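Local coordinates for putative iron binding protein (PDB 1Y9U), which binds ferric iron through tyrosine side chains and probably serves as the periplasmic receptor of a bacterial iron uptake system, at residues 199-202 with 203-207; 207-211 with 212-216. One frame throughout, in Å; residues are numbered along the deposited sequence. Where two conformers were deposited one is given.

Contacts 1 and 2 follow each other along the chain and share Ala207: residues 199-206 nearly fill helix 198-206, Ala207 leaves it, and residues 207-216 turn back into helix 212-218. Their centres lie about 9 Å apart. Close approaches between them include Met204 CB to Ala213 O at 3.4 Å, Met204 SD to Trp216 CB at 3.9 Å, and Lys205 O to Arg214 NH1 at 3.2 Å. Contact 1 carries the iron ligands Tyr199 and Tyr200 at the start of its helix, although no iron is bound in this model. Contact 2 lies farther out, about 24 Å from the chain centre against 15 Å; the nearest side-chain atoms of Ala213 and Tyr200 are about 9 Å apart.

Contact 1: residues 199-202 with 203-207; sequences YYVG and HMKNA
The first turn of helix 198-206 bears two tyrosines of the ferric site, Tyr199 and Tyr200, and the backbone bond from His203 N to Tyr199 O (2.9 Å) begins a run of i to i+4 bonds. Met204 N to Tyr200 O and Lys205 N to Val201 O continue it. At the far end Gly202 O is gripped twice by Asn206, by its N at 3.2 Å and its ND2 at 2.9 Å, the two donors approaching from opposite faces of the carbonyl plane. The ND2 bond is bent (146° at the hydrogen).

In one of two Tyr199 conformers the CE1 edge points at one face of the inclined Tyr200 ring, 3.2 Å from its plane and over its centre, while His203 CD2 meets the Tyr199 edge. With CG1 of Val201 anti to the backbone N (chi1 -177°), that methyl lies alongside the Lys205 chain, 3.6 Å from Lys205 CD. Met204, bent at chi3, brings CE back to 3.5 Å from Tyr200 O.

Outside the helix, Tyr200 OH bonds to Tyr143 OH, His203 NE2 to Asn274, and Lys205 NZ to Gly217 O. Strand 100-112 meets Val201 and Met204 through Tyr110, while helix 179-187 touches Tyr200 and Met204.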
ATOM      1  N   TYR A 199       4.998   6.495   2.443  0.50 12.83           N
ATOM      2  CA  TYR A 199       5.697   6.866   1.067  0.50 12.98           C
ATOM      3  C   TYR A 199       5.516   8.353   0.635  0.50 13.48           C
ATOM      4  O   TYR A 199       6.408   8.964   0.001  0.50 15.02           O
ATOM      5  CB  TYR A 199       5.365   5.906  -0.177  0.50 12.35           C
ATOM      6  CG  TYR A 199       3.885   5.911  -0.678  0.50 13.39           C
ATOM      7  CD1 TYR A 199       3.455   6.924  -1.496  0.50 15.06           C
ATOM      8  CD2 TYR A 199       2.979   4.925  -0.357  0.50 14.86           C
ATOM      9  CE1 TYR A 199       2.172   6.980  -1.967  0.50 16.16           C
ATOM     10  CE2 TYR A 199       1.631   5.019  -0.826  0.50 13.68           C
ATOM     11  CZ  TYR A 199       1.299   6.024  -1.635  0.50 14.42           C
ATOM     12  OH  TYR A 199      -0.019   6.022  -2.034  0.50 18.29           O
ATOM     13  N   TYR A 200       4.388   8.961   0.949  1.00  9.98           N
ATOM     14  CA  TYR A 200       4.288  10.355   0.554  1.00  9.35           C
ATOM     15  C   TYR A 200       5.305  11.230   1.301  1.00  9.00           C
ATOM     16  O   TYR A 200       5.763  12.248   0.771  1.00  9.21           O
ATOM     17  CB  TYR A 200       2.920  10.939   0.790  1.00  8.80           C
ATOM     18  CG  TYR A 200       1.841  10.330  -0.067  1.00  8.71           C
ATOM     19  CD1 TYR A 200       0.801   9.583   0.494  1.00  9.30           C
ATOM     20  CD2 TYR A 200       1.840  10.497  -1.442  1.00  9.81           C
ATOM     21  CE1 TYR A 200      -0.185   9.040  -0.285  1.00 10.05           C
ATOM     22  CE2 TYR A 200       0.847   9.964  -2.220  1.00 10.79           C
ATOM     23  CZ  TYR A 200      -0.168   9.243  -1.631  1.00 10.69           C
ATOM     24  OH  TYR A 200      -1.150   8.704  -2.427  1.00 14.01           O
ATOM     25  N   VAL A 201       5.674  10.831   2.516  1.00  8.74           N
ATOM     26  CA  VAL A 201       6.690  11.531   3.290  1.00  9.14           C
ATOM     27  C   VAL A 201       8.062  11.246   2.661  1.00  8.70           C
ATOM     28  O   VAL A 201       8.917  12.129   2.635  1.00  9.75           O
ATOM     29  CB  VAL A 201       6.647  11.141   4.778  1.00  9.27           C
ATOM     30  CG1 VAL A 201       7.674  11.965   5.572  1.00 10.44           C
ATOM     31  CG2 VAL A 201       5.248  11.309   5.334  1.00 10.56           C
ATOM     32  N   GLY A 202       8.279  10.039   2.131  1.00  9.13           N
ATOM     33  CA  GLY A 202       9.446   9.758   1.311  1.00  9.61           C
ATOM     34  C   GLY A 202       9.545  10.738   0.152  1.00  9.26           C
ATOM     35  O   GLY A 202      10.613  11.304  -0.098  1.00 10.21           O
ATOM     36  N   HIS A 203       8.447  10.991  -0.561  1.00  9.24           N
ATOM     37  CA  HIS A 203       8.440  11.961  -1.650  1.00  9.65           C
ATOM     38  C   HIS A 203       8.729  13.361  -1.153  1.00  9.36           C
ATOM     39  O   HIS A 203       9.585  14.043  -1.696  1.00 11.32           O
ATOM     40  CB  HIS A 203       7.098  11.933  -2.371  1.00  9.95           C
ATOM     41  CG  HIS A 203       6.913  10.738  -3.257  1.00 10.57           C
ATOM     42  ND1 HIS A 203       7.554  10.608  -4.471  1.00 12.46           N
ATOM     43  CD2 HIS A 203       6.181   9.615  -3.099  1.00 12.22           C
ATOM     44  CE1 HIS A 203       7.225   9.454  -5.018  1.00 12.75           C
ATOM     45  NE2 HIS A 203       6.395   8.831  -4.206  1.00 12.11           N
ATOM     46  N   MET A 204       8.024  13.808  -0.131  1.00  9.20           N
ATOM     47  CA  MET A 204       8.146  15.189   0.291  1.00  8.86           C
ATOM     48  C   MET A 204       9.512  15.540   0.881  1.00  8.65           C
ATOM     49  O   MET A 204      10.084  16.579   0.546  1.00  9.67           O
ATOM     50  CB  MET A 204       7.045  15.540   1.271  1.00  9.40           C
ATOM     51  CG  MET A 204       5.637  15.573   0.642  1.00  9.52           C
ATOM     52  SD  MET A 204       4.325  16.085   1.790  1.00 10.94           S
ATOM     53  CE  MET A 204       4.178  14.624   2.792  1.00 10.78           C
ATOM     54  N   LYS A 205      10.026  14.680   1.748  1.00  8.19           N
ATOM     55  CA  LYS A 205      11.302  14.942   2.403  1.00  8.27           C
ATOM     56  C   LYS A 205      12.481  14.805   1.449  1.00  8.37           C
ATOM     57  O   LYS A 205      13.530  15.435   1.663  1.00 10.05           O
ATOM     58  CB  LYS A 205      11.489  14.079   3.646  1.00  8.54           C
ATOM     59  CG  LYS A 205      10.596  14.478   4.800  1.00  8.43           C
ATOM     60  CD  LYS A 205      10.841  13.656   6.059  1.00  8.88           C
ATOM     61  CE  LYS A 205      10.031  14.150   7.289  1.00  9.35           C
ATOM     62  NZ  LYS A 205      10.623  15.351   7.933  1.00  9.84           N
ATOM     63  N   ASN A 206      12.308  14.017   0.382  1.00  8.76           N
ATOM     64  CA  ASN A 206      13.334  13.913  -0.653  1.00  9.36           C
ATOM     65  C   ASN A 206      13.230  14.999  -1.717  1.00  9.70           C
ATOM     66  O   ASN A 206      14.117  15.103  -2.577  1.00 11.48           O
ATOM     67  CB  ASN A 206      13.311  12.528  -1.304  1.00  9.99           C
ATOM     68  CG  ASN A 206      14.057  11.504  -0.508  1.00 11.28           C
ATOM     69  OD1 ASN A 206      15.272  11.629  -0.293  1.00 13.59           O
ATOM     70  ND2 ASN A 206      13.352  10.473  -0.055  1.00 11.58           N
ATOM     71  N   ALA A 207      12.171  15.799  -1.669  1.00  9.44           N
ATOM     72  CA  ALA A 207      12.054  16.925  -2.587  1.00  9.61           C
ATOM     73  C   ALA A 207      13.129  17.962  -2.270  1.00  9.76           C
ATOM     74  O   ALA A 207      13.601  18.091  -1.141  1.00  9.42           O
ATOM     75  CB  ALA A 207      10.657  17.541  -2.537  1.00  9.93           C
TER

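Contact 2: residues 207-211 with 212-216; sequences AEPGT and DARKW
Thr211 OG1 accepts from Arg214 N at 3.0 Å, with 159° at the hydrogen, and touches Arg214 CB at 3.4 Å. The hydroxyl reaches this amide because it stands between the backbone N and the carbonyl carbon (chi1 60°), turned toward the first turn of the helix. In the other direction OG1 gives its own proton to Glu208 O at 2.8 Å, so this one oxygen both donates and accepts. Apolar contact comes from Ala207, whose CB meets Ala213 CB at 3.7 Å.

Arg214 crosses back over the loop. Its CG is anti to the backbone N and the chain then bends at chi2 (54°), its aliphatic part passing Glu208 O to bring the guanidinium to Ala207 O. There NH1 donates to Ala207 O at 2.9 Å, nearly along the C=O axis, and the oxygen lies at the edge of the guanidinium, in its plane. The Pro209 ring runs beside the arginine and points the same way, its CD 4.0 Å from Arg214 NH1.

The bond from Arg214 N to Thr211 OG1 marks Thr211 as the N-cap of helix 212-218. The first i to i+4 backbone bond from the cap joins Lys215 N to Thr211 O, at 3.2 Å. Just before the cap, Glu208 to Thr211 form a type II beta turn, with Gly210 at its third position, where its positive phi suits glycine. The turn is closed by Thr211 N on Glu208 O, and since Thr211 OG1 uses the same acceptor, backbone and side chain of the cap residue are both tied to one carbonyl.

Farther out, Arg214 NE forms a salt bridge with Asp218, which probably helps set the direction of the guanidinium. On another side of the helix, Lys215 and Trp216 rest on Leu187 of helix 179-187.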
ATOM      1  N   ALA A 207      12.171  15.799  -1.669  1.00  9.44           N
ATOM      2  CA  ALA A 207      12.054  16.925  -2.587  1.00  9.61           C
ATOM      3  C   ALA A 207      13.129  17.962  -2.270  1.00  9.76           C
ATOM      4  O   ALA A 207      13.601  18.091  -1.141  1.00  9.42           O
ATOM      5  CB  ALA A 207      10.657  17.541  -2.537  1.00  9.93           C
ATOM      6  N   GLU A 208      13.517  18.726  -3.276  1.00 10.37           N
ATOM      7  CA  GLU A 208      14.603  19.664  -3.051  1.00 11.27           C
ATOM      8  C   GLU A 208      14.139  20.902  -2.310  1.00 10.92           C
ATOM      9  O   GLU A 208      13.005  21.340  -2.438  1.00  9.30           O
ATOM     10  CB  GLU A 208      15.306  20.046  -4.342  1.00 12.71           C
ATOM     11  CG  GLU A 208      14.491  20.904  -5.268  1.00 13.57           C
ATOM     12  CD  GLU A 208      15.228  21.222  -6.565  1.00 16.54           C
ATOM     13  OE1 GLU A 208      16.473  21.371  -6.534  1.00 20.28           O
ATOM     14  OE2 GLU A 208      14.567  21.315  -7.603  1.00 18.50           O
ATOM     15  N   PRO A 209      15.012  21.501  -1.524  1.00 11.59           N
ATOM     16  CA  PRO A 209      14.657  22.768  -0.892  1.00 11.89           C
ATOM     17  C   PRO A 209      14.289  23.787  -1.958  1.00 11.43           C
ATOM     18  O   PRO A 209      14.888  23.806  -3.053  1.00 11.52           O
ATOM     19  CB  PRO A 209      15.931  23.177  -0.145  1.00 13.05           C
ATOM     20  CG  PRO A 209      16.966  22.434  -0.776  1.00 16.91           C
ATOM     21  CD  PRO A 209      16.378  21.080  -1.176  1.00 13.56           C
ATOM     22  N   GLY A 210      13.338  24.646  -1.634  1.00 11.58           N
ATOM     23  CA  GLY A 210      12.812  25.595  -2.580  1.00 11.83           C
ATOM     24  C   GLY A 210      11.547  25.111  -3.248  1.00 11.56           C
ATOM     25  O   GLY A 210      11.025  25.823  -4.096  1.00 13.51           O
ATOM     26  N   THR A 211      11.080  23.895  -2.921  1.00 10.90           N
ATOM     27  CA  THR A 211       9.752  23.419  -3.311  1.00 10.47           C
ATOM     28  C   THR A 211       8.779  23.451  -2.153  1.00 10.78           C
ATOM     29  O   THR A 211       9.154  23.302  -1.002  1.00 10.71           O
ATOM     30  CB  THR A 211       9.783  21.956  -3.812  1.00 10.36           C
ATOM     31  OG1 THR A 211      10.283  21.081  -2.773  1.00 10.42           O
ATOM     32  CG2 THR A 211      10.714  21.782  -5.035  1.00 10.20           C
ATOM     33  N   ASP A 212       7.508  23.645  -2.459  1.00 11.44           N
ATOM     34  CA  ASP A 212       6.479  23.472  -1.435  1.00 11.68           C
ATOM     35  C   ASP A 212       6.492  22.049  -0.871  1.00 10.62           C
ATOM     36  O   ASP A 212       6.317  21.879   0.329  1.00 10.90           O
ATOM     37  CB  ASP A 212       5.085  23.883  -1.942  1.00 13.26           C
ATOM     38  CG  ASP A 212       4.813  25.373  -1.758  1.00 18.85           C
ATOM     39  OD1 ASP A 212       5.294  25.985  -0.771  1.00 22.36           O
ATOM     40  OD2 ASP A 212       4.080  25.999  -2.525  1.00 25.15           O
ATOM     41  N   ALA A 213       6.749  21.035  -1.692  1.00  9.63           N
ATOM     42  CA  ALA A 213       6.814  19.671  -1.212  1.00  9.72           C
ATOM     43  C   ALA A 213       7.803  19.514  -0.056  1.00  8.66           C
ATOM     44  O   ALA A 213       7.450  18.932   0.975  1.00  8.77           O
ATOM     45  CB  ALA A 213       7.160  18.699  -2.338  1.00  9.37           C
ATOM     46  N   ARG A 214       9.014  20.056  -0.196  1.00  8.79           N
ATOM     47  CA  ARG A 214      10.015  19.943   0.853  1.00  8.13           C
ATOM     48  C   ARG A 214       9.613  20.765   2.078  1.00  7.86           C
ATOM     49  O   ARG A 214       9.927  20.374   3.207  1.00  8.92           O
ATOM     50  CB  ARG A 214      11.402  20.319   0.333  1.00  8.51           C
ATOM     51  CG  ARG A 214      12.515  20.215   1.337  1.00  8.12           C
ATOM     52  CD  ARG A 214      12.633  18.859   2.017  1.00  8.61           C
ATOM     53  NE  ARG A 214      13.810  18.813   2.874  1.00  8.06           N
ATOM     54  CZ  ARG A 214      15.024  18.464   2.499  1.00  7.98           C
ATOM     55  NH1 ARG A 214      15.273  18.065   1.265  1.00  8.83           N
ATOM     56  NH2 ARG A 214      15.997  18.514   3.395  1.00  9.25           N
ATOM     57  N   LYS A 215       8.948  21.897   1.886  1.00  8.78           N
ATOM     58  CA  LYS A 215       8.479  22.681   3.021  1.00  9.49           C
ATOM     59  C   LYS A 215       7.476  21.882   3.854  1.00  9.30           C
ATOM     60  O   LYS A 215       7.526  21.876   5.084  1.00  9.52           O
ATOM     61  CB  LYS A 215       7.876  24.000   2.520  1.00 11.22           C
ATOM     62  CG  LYS A 215       7.569  24.996   3.580  1.00 16.20           C
ATOM     63  CD  LYS A 215       7.099  26.291   2.937  1.00 20.06           C
ATOM     64  CE  LYS A 215       7.009  27.418   3.917  1.00 23.99           C
ATOM     65  NZ  LYS A 215       6.748  28.695   3.176  1.00 27.09           N
ATOM     66  N   TRP A 216       6.577  21.190   3.172  1.00  8.72           N
ATOM     67  CA  TRP A 216       5.588  20.360   3.864  1.00  8.93           C
ATOM     68  C   TRP A 216       6.297  19.187   4.564  1.00  9.12           C
ATOM     69  O   TRP A 216       5.977  18.836   5.691  1.00  9.45           O
ATOM     70  CB  TRP A 216       4.544  19.819   2.896  1.00  9.55           C
ATOM     71  CG  TRP A 216       3.712  20.853   2.200  1.00 10.23           C
ATOM     72  CD1 TRP A 216       3.849  22.219   2.259  1.00 11.62           C
ATOM     73  CD2 TRP A 216       2.626  20.597   1.312  1.00 10.28           C
ATOM     74  NE1 TRP A 216       2.906  22.818   1.464  1.00 11.84           N
ATOM     75  CE2 TRP A 216       2.157  21.856   0.851  1.00 10.69           C
ATOM     76  CE3 TRP A 216       2.013  19.429   0.832  1.00 10.67           C
ATOM     77  CZ2 TRP A 216       1.094  21.978  -0.031  1.00 11.04           C
ATOM     78  CZ3 TRP A 216       0.955  19.544  -0.036  1.00 11.15           C
ATOM     79  CH2 TRP A 216       0.495  20.831  -0.454  1.00 10.89           C
TER